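Local coordinates for glutathione S-transferase, N-terminal domain protein (Pseudomonas putida, PDB 4NAX), which binds one glutathione disulfide per subunit and probably has the transferase activity generally assigned to the glutathione S-transferase superfamily, at residues 35-40 with 95-100; 128-133 with 190-195; 215-218 with 222-225. All blocks are in the same frame, centred on the assembly; numbering follows the deposited sequence.

Contact 1: 35-40 with 95-100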
# COMPACT_ATOMS: atom_id res chain seq x y z
N SER A 35 0.82 -9.67 13.75
CA SER A 35 1.19 -10.37 14.98
C SER A 35 2.52 -9.85 15.56
O SER A 35 2.63 -9.66 16.78
CB SER A 35 1.20 -11.88 14.78
OG SER A 35 1.95 -12.19 13.62
N ILE A 36 3.51 -9.58 14.72
CA ILE A 36 4.74 -8.98 15.20
C ILE A 36 4.44 -7.65 15.88
O ILE A 36 4.93 -7.37 16.98
CB ILE A 36 5.77 -8.81 14.07
CG1 ILE A 36 6.30 -10.17 13.63
CG2 ILE A 36 6.92 -7.93 14.56
CD1 ILE A 36 7.12 -10.12 12.37
N MET A 37 3.64 -6.80 15.24
CA MET A 37 3.31 -5.52 15.82
C MET A 37 2.67 -5.66 17.20
O MET A 37 3.05 -4.97 18.14
CB MET A 37 2.37 -4.76 14.87
CG MET A 37 1.93 -3.41 15.38
SD MET A 37 3.32 -2.26 15.54
CE MET A 37 2.40 -0.77 15.89
N LEU A 38 1.69 -6.56 17.31
CA LEU A 38 1.00 -6.77 18.57
C LEU A 38 1.95 -7.27 19.65
O LEU A 38 1.89 -6.82 20.81
CB LEU A 38 -0.16 -7.74 18.38
CG LEU A 38 -1.32 -7.14 17.57
CD1 LEU A 38 -2.21 -8.23 17.01
CD2 LEU A 38 -2.12 -6.17 18.43
N GLU A 39 2.85 -8.18 19.27
CA GLU A 39 3.87 -8.65 20.21
C GLU A 39 4.81 -7.53 20.65
O GLU A 39 5.21 -7.47 21.81
CB GLU A 39 4.68 -9.82 19.60
CG GLU A 39 3.87 -11.08 19.35
CD GLU A 39 3.46 -11.80 20.62
OE1 GLU A 39 4.23 -11.80 21.59
OE2 GLU A 39 2.36 -12.40 20.63
N GLU A 40 5.21 -6.67 19.72
CA GLU A 40 6.13 -5.56 20.04
C GLU A 40 5.52 -4.57 21.03
O GLU A 40 6.21 -4.09 21.92
CB GLU A 40 6.52 -4.78 18.78
CG GLU A 40 7.42 -5.53 17.81
CD GLU A 40 8.90 -5.60 18.21
OE1 GLU A 40 9.30 -5.30 19.37
OE2 GLU A 40 9.71 -6.03 17.35
N GLN A 95 -0.69 1.03 11.00
CA GLN A 95 -0.82 2.43 11.34
C GLN A 95 -1.82 2.61 12.49
O GLN A 95 -1.57 3.37 13.43
CB GLN A 95 -1.22 3.25 10.11
CG GLN A 95 -1.33 4.72 10.40
CD GLN A 95 -1.46 5.59 9.16
OE1 GLN A 95 -1.47 5.13 8.03
NE2 GLN A 95 -1.55 6.87 9.39
N TYR A 96 -2.96 1.93 12.41
CA TYR A 96 -3.95 1.96 13.49
C TYR A 96 -3.32 1.58 14.85
O TYR A 96 -3.47 2.29 15.85
CB TYR A 96 -5.11 1.01 13.18
CG TYR A 96 -6.05 0.84 14.36
CD1 TYR A 96 -6.82 1.90 14.81
CD2 TYR A 96 -6.13 -0.36 15.06
CE1 TYR A 96 -7.65 1.77 15.91
CE2 TYR A 96 -6.97 -0.50 16.15
CZ TYR A 96 -7.73 0.57 16.58
OH TYR A 96 -8.60 0.47 17.64
N LEU A 97 -2.60 0.46 14.88
CA LEU A 97 -2.01 -0.00 16.12
C LEU A 97 -0.92 0.91 16.63
O LEU A 97 -0.78 1.09 17.85
CB LEU A 97 -1.47 -1.43 15.97
CG LEU A 97 -2.53 -2.50 15.77
CD1 LEU A 97 -1.86 -3.84 15.49
CD2 LEU A 97 -3.47 -2.62 16.95
N ALA A 98 -0.13 1.50 15.74
CA ALA A 98 0.89 2.45 16.14
C ALA A 98 0.26 3.69 16.78
O ALA A 98 0.76 4.21 17.78
CB ALA A 98 1.74 2.85 14.96
N GLU A 99 -0.82 4.17 16.17
CA GLU A 99 -1.49 5.37 16.66
C GLU A 99 -2.26 5.11 17.96
O GLU A 99 -2.29 5.95 18.86
CB GLU A 99 -2.40 5.94 15.55
CG GLU A 99 -1.52 6.50 14.42
CD GLU A 99 -2.26 6.96 13.18
OE1 GLU A 99 -3.47 6.71 13.03
OE2 GLU A 99 -1.58 7.56 12.31
N LYS A 100 -2.84 3.92 18.07
CA LYS A 100 -3.55 3.51 19.26
C LYS A 100 -2.60 3.42 20.45
O LYS A 100 -2.92 3.87 21.55
CB LYS A 100 -4.20 2.15 19.03
CG LYS A 100 -4.93 1.55 20.22
CD LYS A 100 -5.39 0.13 19.90
CE LYS A 100 -5.96 -0.60 21.09
NZ LYS A 100 -7.36 -0.24 21.35
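Met37 reaches from helix 31-41 to helix 90-101 and rests its terminal methyl on the backbone where Leu97 joins Ala98. The two segments run almost parallel, at 9°, with their axes 10.5 Å apart. At that spacing side chains must fill the gap, and they do so by exchanging bumps and hollows. The methionine methyl is the first bump: Met37 CE lies 3.4 Å from Ala98 N and 3.8 Å from Ala98 CB, in a low spot beside the small side chain of Ala98. The torsions explain the reach. With CG anti to the backbone N (chi1 179°) the chain heads across the gap, and a bend at chi2 is followed by an extended last bond to CE.

Leu97 provides the answering bump. Its side chain slides past that of Met37 in the opposite direction, bringing Leu97 CD1 to 3.8 Å from Met37 CG. The same methyl also meets Leu38, from a direction about square to Met37, CD1 of Leu97 standing 3.8 Å from CD2 of Leu38, and here the two leucines cross at about a right angle. Leu97 CD1 is thus seated in a corner-like hollow lined by the root of the methionine chain and the branch of Leu38.

In the thioredoxin-like N-terminal domain of the glutathione transferases, these two helices pack side by side on one face of the sheet. Helix 180-193 joins them from the C-terminal domain, Ile180 touching both Met37 and Ala98. On the far flank of helix 90-101, Gln95 and Glu99 bond to the second subunit. No hydrogen bond spans the two segments; the side chains that meet are all apolar, consistent with a pairing held by close fit and by burial of apolar surface.

Contact 2: 128-133 with 190-195. With GDS (oxidized glutathione disulfide), chain C.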
# COMPACT_ATOMS: atom_id res chain seq x y z
N PRO A 128 3.71 -6.49 -3.34
CA PRO A 128 3.15 -6.96 -4.61
C PRO A 128 4.21 -7.59 -5.51
O PRO A 128 3.95 -8.61 -6.13
CB PRO A 128 2.57 -5.66 -5.21
CG PRO A 128 2.13 -4.87 -4.00
CD PRO A 128 3.26 -5.12 -3.00
N MET A 129 5.41 -7.00 -5.56
CA MET A 129 6.44 -7.49 -6.47
C MET A 129 7.12 -8.74 -5.97
O MET A 129 7.33 -9.69 -6.74
CB MET A 129 7.42 -6.38 -6.82
CG MET A 129 6.74 -5.20 -7.49
SD MET A 129 5.99 -5.63 -9.09
CE MET A 129 4.29 -5.61 -8.70
N PHE A 130 7.47 -8.79 -4.69
CA PHE A 130 8.04 -10.00 -4.17
C PHE A 130 7.05 -11.16 -4.30
O PHE A 130 7.41 -12.30 -4.59
CB PHE A 130 8.50 -9.87 -2.70
CG PHE A 130 9.72 -9.01 -2.45
CD1 PHE A 130 10.31 -8.21 -3.41
CD2 PHE A 130 10.24 -8.97 -1.16
CE1 PHE A 130 11.40 -7.42 -3.09
CE2 PHE A 130 11.30 -8.18 -0.84
CZ PHE A 130 11.89 -7.40 -1.81
N GLY A 131 5.77 -10.86 -4.09
CA GLY A 131 4.75 -11.89 -4.23
C GLY A 131 4.71 -12.47 -5.63
O GLY A 131 4.45 -13.66 -5.80
N GLN A 132 4.97 -11.66 -6.66
CA GLN A 132 5.00 -12.18 -8.02
C GLN A 132 6.23 -13.06 -8.26
O GLN A 132 6.14 -14.02 -9.03
CB GLN A 132 4.93 -11.08 -9.08
CG GLN A 132 3.75 -10.11 -8.95
CD GLN A 132 2.49 -10.78 -8.50
OE1 GLN A 132 1.96 -11.66 -9.18
NE2 GLN A 132 1.99 -10.38 -7.35
N VAL A 133 7.36 -12.75 -7.63
CA VAL A 133 8.50 -13.66 -7.68
C VAL A 133 8.09 -15.02 -7.09
O VAL A 133 8.44 -16.06 -7.64
CB VAL A 133 9.74 -13.10 -6.97
CG1 VAL A 133 10.86 -14.14 -6.92
CG2 VAL A 133 10.21 -11.85 -7.72
N ARG A 190 12.43 -11.60 4.27
CA ARG A 190 12.58 -12.99 4.73
C ARG A 190 11.85 -13.97 3.81
O ARG A 190 12.41 -15.00 3.42
CB ARG A 190 12.05 -13.14 6.15
CG ARG A 190 12.06 -14.57 6.66
CD ARG A 190 11.49 -14.69 8.06
NE ARG A 190 11.36 -16.07 8.48
CZ ARG A 190 10.23 -16.78 8.44
NH1 ARG A 190 9.09 -16.27 8.01
NH2 ARG A 190 10.26 -18.04 8.85
N ASN A 191 10.61 -13.67 3.47
CA ASN A 191 9.83 -14.59 2.66
C ASN A 191 10.46 -14.83 1.29
O ASN A 191 10.45 -15.95 0.78
CB ASN A 191 8.40 -14.09 2.49
CG ASN A 191 7.42 -15.22 2.31
OD1 ASN A 191 7.38 -16.13 3.12
ND2 ASN A 191 6.60 -15.15 1.28
N LEU A 192 11.00 -13.76 0.70
CA LEU A 192 11.62 -13.83 -0.60
C LEU A 192 12.82 -14.78 -0.58
O LEU A 192 12.99 -15.59 -1.51
CB LEU A 192 12.04 -12.44 -1.06
CG LEU A 192 12.70 -12.31 -2.42
CD1 LEU A 192 11.73 -12.64 -3.53
CD2 LEU A 192 13.24 -10.90 -2.58
N VAL A 193 13.65 -14.68 0.45
CA VAL A 193 14.90 -15.43 0.49
C VAL A 193 14.81 -16.79 1.17
O VAL A 193 15.67 -17.64 0.95
CB VAL A 193 16.06 -14.59 1.08
CG1 VAL A 193 16.20 -13.29 0.30
CG2 VAL A 193 15.92 -14.34 2.56
N GLU A 194 13.77 -17.01 1.97
CA GLU A 194 13.54 -18.28 2.64
C GLU A 194 12.46 -19.07 1.90
O GLU A 194 12.78 -19.89 1.03
CB GLU A 194 13.21 -18.08 4.13
CG GLU A 194 14.35 -17.45 4.91
CD GLU A 194 14.18 -17.47 6.42
OE1 GLU A 194 15.03 -16.84 7.09
OE2 GLU A 194 13.23 -18.09 6.96
N ARG A 195 11.20 -18.80 2.20
CA ARG A 195 10.11 -19.58 1.63
C ARG A 195 10.15 -19.68 0.11
O ARG A 195 10.01 -20.77 -0.44
CB ARG A 195 8.75 -19.06 2.10
CG ARG A 195 7.57 -19.79 1.47
CD ARG A 195 6.32 -19.61 2.31
NE ARG A 195 5.09 -20.11 1.68
CZ ARG A 195 4.76 -21.39 1.55
NH1 ARG A 195 5.57 -22.36 1.96
NH2 ARG A 195 3.60 -21.71 0.98
N1 GDS C . -4.22 -15.04 -4.71
CA1 GDS C . -2.78 -15.05 -4.42
C1 GDS C . -1.98 -15.34 -5.67
OE1 GDS C . -0.78 -14.98 -5.69
OE2 GDS C . -2.51 -15.93 -6.64
CB1 GDS C . -2.49 -16.11 -3.35
CG1 GDS C . -1.13 -15.95 -2.66
CD1 GDS C . -1.06 -14.69 -1.84
O1 GDS C . -2.08 -14.20 -1.37
N2 GDS C . 0.15 -14.16 -1.69
CA2 GDS C . 0.41 -12.99 -0.88
C2 GDS C . 0.92 -11.85 -1.72
O2 GDS C . 1.70 -12.05 -2.64
CB2 GDS C . 1.44 -13.33 0.20
SG2 GDS C . 0.87 -14.46 1.46
N3 GDS C . 0.53 -10.63 -1.37
CA3 GDS C . 0.94 -9.44 -2.10
C3 GDS C . 1.06 -8.20 -1.24
OE3 GDS C . 0.95 -7.11 -1.84
OE4 GDS C . 1.33 -8.34 -0.05
N4 GDS C . -4.54 -14.44 0.35
CA4 GDS C . -5.78 -15.19 0.25
C4 GDS C . -6.31 -15.29 -1.15
OE5 GDS C . -7.37 -15.95 -1.36
OE6 GDS C . -5.65 -14.74 -2.07
C5 GDS C . -4.29 -13.68 1.41
O5 GDS C . -5.10 -13.55 2.32
CA5 GDS C . -2.94 -13.00 1.47
N5 GDS C . -3.08 -11.64 1.96
CB5 GDS C . -2.04 -13.82 2.40
SG5 GDS C . -0.41 -13.12 2.67
CA6 GDS C . -2.94 -6.74 1.65
C6 GDS C . -2.40 -6.54 3.03
OE7 GDS C . -3.08 -6.96 4.00
OE8 GDS C . -1.30 -5.95 3.15
N6 GDS C . -2.51 -5.62 0.79
CB6 GDS C . -2.44 -8.07 1.08
CG6 GDS C . -2.99 -9.26 1.88
CD6 GDS C . -2.68 -10.58 1.24
O6 GDS C . -2.06 -10.67 0.17
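One methyl group pressed on an aromatic face makes the tight part of this contact: Leu192 CD2 stands 3.7 Å from the centroid of the Phe130 ring, only 7° off its normal, a CH-pi contact over the centre. The other branch of the same leucine, CD1, lies 3.8 Å from Val133 CG1, one helical turn along. Leu192 can serve both because its CG is anti to the backbone N (chi1 -179°), which places the fork against helix 109-137. With an alanine in place of Phe130 the ring is gone, and Leu192 CD2 would probably be left facing a gap, the leucine freer to turn.

Away from this apolar pairing the segments part. Glu194, which is exposed, pairs with Arg190, one turn earlier, in a salt bridge (OE2 to NE, 3.1 Å); Arg195 is exposed too, though its side chain touches Phe139. The first segment turns another flank to the bound glutathione disulfide. There Gly131 CA lies 3.4 Å from ligand atom O2, leaving no room for a side chain, and Pro128 CG approaches ligand OE3 to 3.3 Å. Gln132 NE2 returns to Pro128 O, which also accepts from Gln132 N, and Gln132 OE1 bonds to Tyr153 and Arg152 of the second subunit.

Within the helical C-terminal domain, helix 148-168 completes the setting: its Ser157 touches both Phe130 and Val133, beside the junction of helices 109-137 and 180-193.

Contact 3: 215-218 with 222-225. Unlike the reference sequence in segment 222-225: His225 (reference Arg).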
# COMPACT_ATOMS: atom_id res chain seq x y z
N ALA A 215 18.90 -9.38 9.58
CA ALA A 215 19.41 -10.18 10.70
C ALA A 215 19.06 -9.53 12.05
O ALA A 215 18.63 -10.20 12.98
CB ALA A 215 20.91 -10.41 10.58
N ASN A 216 19.22 -8.21 12.14
CA ASN A 216 18.89 -7.52 13.38
C ASN A 216 17.38 -7.67 13.71
O ASN A 216 16.98 -7.89 14.86
CB ASN A 216 19.18 -6.02 13.28
CG ASN A 216 20.65 -5.67 13.13
OD1 ASN A 216 20.97 -4.52 12.76
ND2 ASN A 216 21.54 -6.61 13.43
N PHE A 217 16.54 -7.54 12.70
CA PHE A 217 15.10 -7.68 12.83
C PHE A 217 14.74 -9.07 13.38
O PHE A 217 13.97 -9.20 14.34
CB PHE A 217 14.46 -7.48 11.46
CG PHE A 217 12.95 -7.56 11.45
CD1 PHE A 217 12.18 -6.50 11.90
CD2 PHE A 217 12.31 -8.67 10.95
CE1 PHE A 217 10.80 -6.56 11.85
CE2 PHE A 217 10.94 -8.73 10.88
CZ PHE A 217 10.17 -7.67 11.32
N LEU A 218 15.35 -10.10 12.79
CA LEU A 218 15.01 -11.47 13.15
C LEU A 218 15.50 -11.86 14.54
O LEU A 218 15.01 -12.81 15.12
CB LEU A 218 15.51 -12.45 12.08
CG LEU A 218 14.84 -12.31 10.71
CD1 LEU A 218 15.54 -13.18 9.68
CD2 LEU A 218 13.36 -12.62 10.76
N ALA A 222 10.12 -10.31 19.89
CA ALA A 222 8.74 -10.14 19.44
C ALA A 222 8.55 -10.60 18.00
O ALA A 222 7.48 -11.05 17.60
CB ALA A 222 8.31 -8.70 19.58
N VAL A 223 9.59 -10.41 17.19
CA VAL A 223 9.58 -10.88 15.80
C VAL A 223 9.50 -12.39 15.77
O VAL A 223 8.67 -12.96 15.05
CB VAL A 223 10.80 -10.34 15.03
CG1 VAL A 223 10.96 -11.02 13.68
CG2 VAL A 223 10.70 -8.83 14.84
N GLN A 224 10.36 -13.06 16.53
CA GLN A 224 10.31 -14.53 16.53
C GLN A 224 8.96 -15.07 16.97
O GLN A 224 8.45 -16.02 16.38
CB GLN A 224 11.45 -15.12 17.36
CG GLN A 224 12.80 -14.98 16.67
CD GLN A 224 12.89 -15.72 15.33
OE1 GLN A 224 12.39 -16.83 15.18
NE2 GLN A 224 13.51 -15.08 14.34
N HIS A 225 8.34 -14.44 17.97
CA HIS A 225 6.98 -14.87 18.35
C HIS A 225 5.98 -14.59 17.24
O HIS A 225 5.20 -15.45 16.86
CB HIS A 225 6.49 -14.16 19.61
CG HIS A 225 7.23 -14.54 20.84
ND1 HIS A 225 7.39 -15.85 21.24
CD2 HIS A 225 7.81 -13.79 21.80
CE1 HIS A 225 8.04 -15.88 22.38
NE2 HIS A 225 8.34 -14.64 22.73
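Val223 sets both of its methyls against Phe217, dividing the work between them. CG2 sits over the middle of the ring, 3.8 Å from the Phe217 centroid and 13° off the normal, in a CH-pi contact. CG1 comes down nearer the rim, 3.6 Å from Phe217 CE2, and also faces Leu218, whose CD2 is 4.1 Å away. Closer still is a backbone atom: Phe217 O lies 3.3 Å from Val223 CG2, so this methyl sits in the angle between the ring and the carbonyl of Phe217. A chi1 of -179° carries the Phe217 ring directly away from its own backbone N and alongside the following helix.

The polar member of the set is Gln224. Bent at chi2, its side chain doubles back to place NE2 2.8 Å from Leu218 O, with an N-H...O angle of 162°; the donor lies in the carbonyl plane and meets a lone pair of Leu218 O. This is a tight corner between two consecutive helices, 208-219 and 221-226, at the end of the all-helical part of the transferase fold, and the glutamine holds a carbonyl from the last turn of the first helix.

Farther out, Tyr178 touches both Phe217 and Val223. Helix 180-193 backs the first segment, with Pro187 against Phe217 and Arg190 against Leu218, while Ile36 of helix 31-41 packs on Val223 from the N-terminal domain.

How the contacts relate
From the N terminus, the chain first closes contact 1, a return over 54 residues that includes most of the sheet and joins two helices of the thioredoxin-like domain. Helix 109-137 then leads into contact 2, which closes a second, separate excursion, all helix and loop, within the C-terminal domain. Contact 3 follows as a short local corner between successive helices. The three lie in series; none nests or crosses. In space they are linked unevenly: contacts 1 and 3 touch where Glu39 and Glu40 meet 222-225, and Arg190 meets Leu218 between contacts 2 and 3, whereas contacts 1 and 2, with centres 23 Å apart, do not touch, though both reach the second subunit.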